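Local coordinates for protein molybdopterin synthase catalytic subunit (Helicobacter pylori, PDB 3RPF) that probably converts precursor Z into molybdopterin by inserting two sulfur atoms, supplied by the sulfur carrier MoaD, to form the dithiolene group, at residues L72-K77 with L105-N110. Residues are numbered along the deposited sequence; the frame is centred on the assembly and turned at random.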
loop_
_atom_site.group_PDB
_atom_site.type_symbol
_atom_site.label_atom_id
_atom_site.label_comp_id
_atom_site.label_asym_id
_atom_site.label_seq_id
_atom_site.Cartn_x
_atom_site.Cartn_y
_atom_site.Cartn_z
ATOM N N LEU A 72 9.662 8.077 -12.640
ATOM C CA LEU A 72 8.620 7.144 -13.071
ATOM C C LEU A 72 7.231 7.749 -12.965
ATOM O O LEU A 72 6.240 7.042 -13.102
ATOM C CB LEU A 72 8.672 5.860 -12.245
ATOM C CG LEU A 72 9.905 4.980 -12.424
ATOM C CD1 LEU A 72 9.758 3.711 -11.611
ATOM C CD2 LEU A 72 10.096 4.645 -13.878
ATOM N N GLY A 73 7.154 9.050 -12.706
ATOM C CA GLY A 73 5.860 9.718 -12.641
ATOM C C GLY A 73 5.168 9.534 -11.299
ATOM O O GLY A 73 3.971 9.783 -11.175
ATOM N N VAL A 74 5.920 9.108 -10.289
ATOM C CA VAL A 74 5.357 8.843 -8.964
ATOM C C VAL A 74 5.890 9.812 -7.904
ATOM O O VAL A 74 7.097 10.031 -7.813
ATOM C CB VAL A 74 5.688 7.406 -8.532
ATOM C CG1 VAL A 74 5.295 7.156 -7.074
ATOM C CG2 VAL A 74 4.990 6.411 -9.468
ATOM N N VAL A 75 4.982 10.386 -7.112
ATOM C CA VAL A 75 5.354 11.183 -5.952
ATOM C C VAL A 75 5.498 10.295 -4.731
ATOM O O VAL A 75 4.541 9.638 -4.299
ATOM C CB VAL A 75 4.316 12.248 -5.622
ATOM C CG1 VAL A 75 4.669 12.935 -4.299
ATOM C CG2 VAL A 75 4.238 13.276 -6.742
ATOM N N LEU A 76 6.696 10.280 -4.167
ATOM C CA LEU A 76 6.958 9.455 -2.998
ATOM C C LEU A 76 7.388 10.360 -1.863
ATOM O O LEU A 76 8.373 11.097 -1.988
ATOM C CB LEU A 76 8.055 8.447 -3.321
ATOM C CG LEU A 76 8.486 7.497 -2.197
ATOM C CD1 LEU A 76 7.338 6.566 -1.781
ATOM C CD2 LEU A 76 9.704 6.685 -2.637
ATOM N N LYS A 77 6.641 10.331 -0.762
ATOM C CA LYS A 77 6.997 11.132 0.416
ATOM C C LYS A 77 6.845 10.313 1.669
ATOM O O LYS A 77 6.141 9.290 1.676
ATOM C CB LYS A 77 6.108 12.373 0.504
ATOM C CG LYS A 77 6.242 13.264 -0.724
ATOM C CD LYS A 77 5.358 14.490 -0.617
ATOM C CE LYS A 77 5.612 15.427 -1.794
ATOM N NZ LYS A 77 4.838 16.695 -1.666
ATOM N N LEU A 105 2.455 1.308 -7.171
ATOM C CA LEU A 105 2.461 0.117 -6.322
ATOM C C LEU A 105 3.836 -0.551 -6.271
ATOM O O LEU A 105 4.217 -1.108 -5.247
ATOM C CB LEU A 105 1.418 -0.891 -6.811
ATOM C CG LEU A 105 -0.020 -0.554 -6.432
ATOM C CD1 LEU A 105 -1.002 -1.404 -7.244
ATOM C CD2 LEU A 105 -0.228 -0.776 -4.963
ATOM N N GLU A 106 4.567 -0.519 -7.379
ATOM C CA GLU A 106 5.880 -1.152 -7.428
ATOM C C GLU A 106 6.870 -0.380 -6.565
ATOM O O GLU A 106 7.604 -0.973 -5.778
ATOM C CB GLU A 106 6.391 -1.241 -8.874
ATOM N N LEU A 107 6.885 0.942 -6.692
ATOM C CA LEU A 107 7.786 1.747 -5.856
ATOM C C LEU A 107 7.454 1.593 -4.371
ATOM O O LEU A 107 8.339 1.548 -3.519
ATOM C CB LEU A 107 7.708 3.209 -6.259
ATOM C CG LEU A 107 8.566 3.553 -7.468
ATOM C CD1 LEU A 107 8.012 4.773 -8.163
ATOM C CD2 LEU A 107 9.998 3.783 -7.016
ATOM N N TYR A 108 6.164 1.506 -4.073
ATOM C CA TYR A 108 5.690 1.405 -2.696
ATOM C C TYR A 108 6.272 0.170 -2.031
ATOM O O TYR A 108 6.877 0.266 -0.964
ATOM C CB TYR A 108 4.179 1.326 -2.743
ATOM C CG TYR A 108 3.414 1.067 -1.460
ATOM C CD1 TYR A 108 3.030 2.109 -0.624
ATOM C CD2 TYR A 108 2.966 -0.212 -1.153
ATOM C CE1 TYR A 108 2.274 1.867 0.529
ATOM C CE2 TYR A 108 2.213 -0.461 -0.022
ATOM C CZ TYR A 108 1.855 0.566 0.809
ATOM O OH TYR A 108 1.073 0.262 1.920
ATOM N N GLU A 109 6.098 -0.978 -2.677
ATOM C CA GLU A 109 6.680 -2.237 -2.218
ATOM C C GLU A 109 8.190 -2.126 -2.067
ATOM O O GLU A 109 8.748 -2.463 -1.019
ATOM C CB GLU A 109 6.375 -3.349 -3.229
ATOM N N ASN A 110 8.851 -1.686 -3.129
ATOM C CA ASN A 110 10.309 -1.634 -3.138
ATOM C C ASN A 110 10.852 -0.659 -2.098
ATOM O O ASN A 110 11.825 -0.952 -1.401
ATOM C CB ASN A 110 10.826 -1.272 -4.532
ATOM C CG ASN A 110 10.585 -2.375 -5.552
ATOM O OD1 ASN A 110 10.424 -3.541 -5.197
ATOM N ND2 ASN A 110 10.566 -2.008 -6.827
#
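V74 of the 72-77 segment comes within 8.1 Å of L107 on helix 101-118, measured CA to CA. Their side chains point at each other and run alongside in opposite senses. One leucine methyl carries the contact: L107 CD1 sits 3.5 Å over V74 CB, with the valine methyls to its flanks, 3.8 Å from CG1 and 3.7 Å from CG2 of V74. With CG1 anti to the backbone N (chi1 172°), V74 turns the hydrogen side of CB toward the leucine. L72 reaches the same methyl obliquely, its CD1 4.0 Å from L107 CD1, at the more exposed margin. Between them G73, at positive phi, is the C-prime residue of the Schellman motif that ends helix 55-71, and this turn brings L72 and V74 to the same leucine. W65 and A69 of helix 55-71 also pack on L107, and the L72 carbonyl O is hydrogen-bonded to N103 ND2. Helix 101-118 thus packs, through L107, on helix 55-71 and on the mixed sheet that holds strand 74-82. No hydrogen bond joins the two segments, so their direct contact rests on dispersion and the burial of apolar groups.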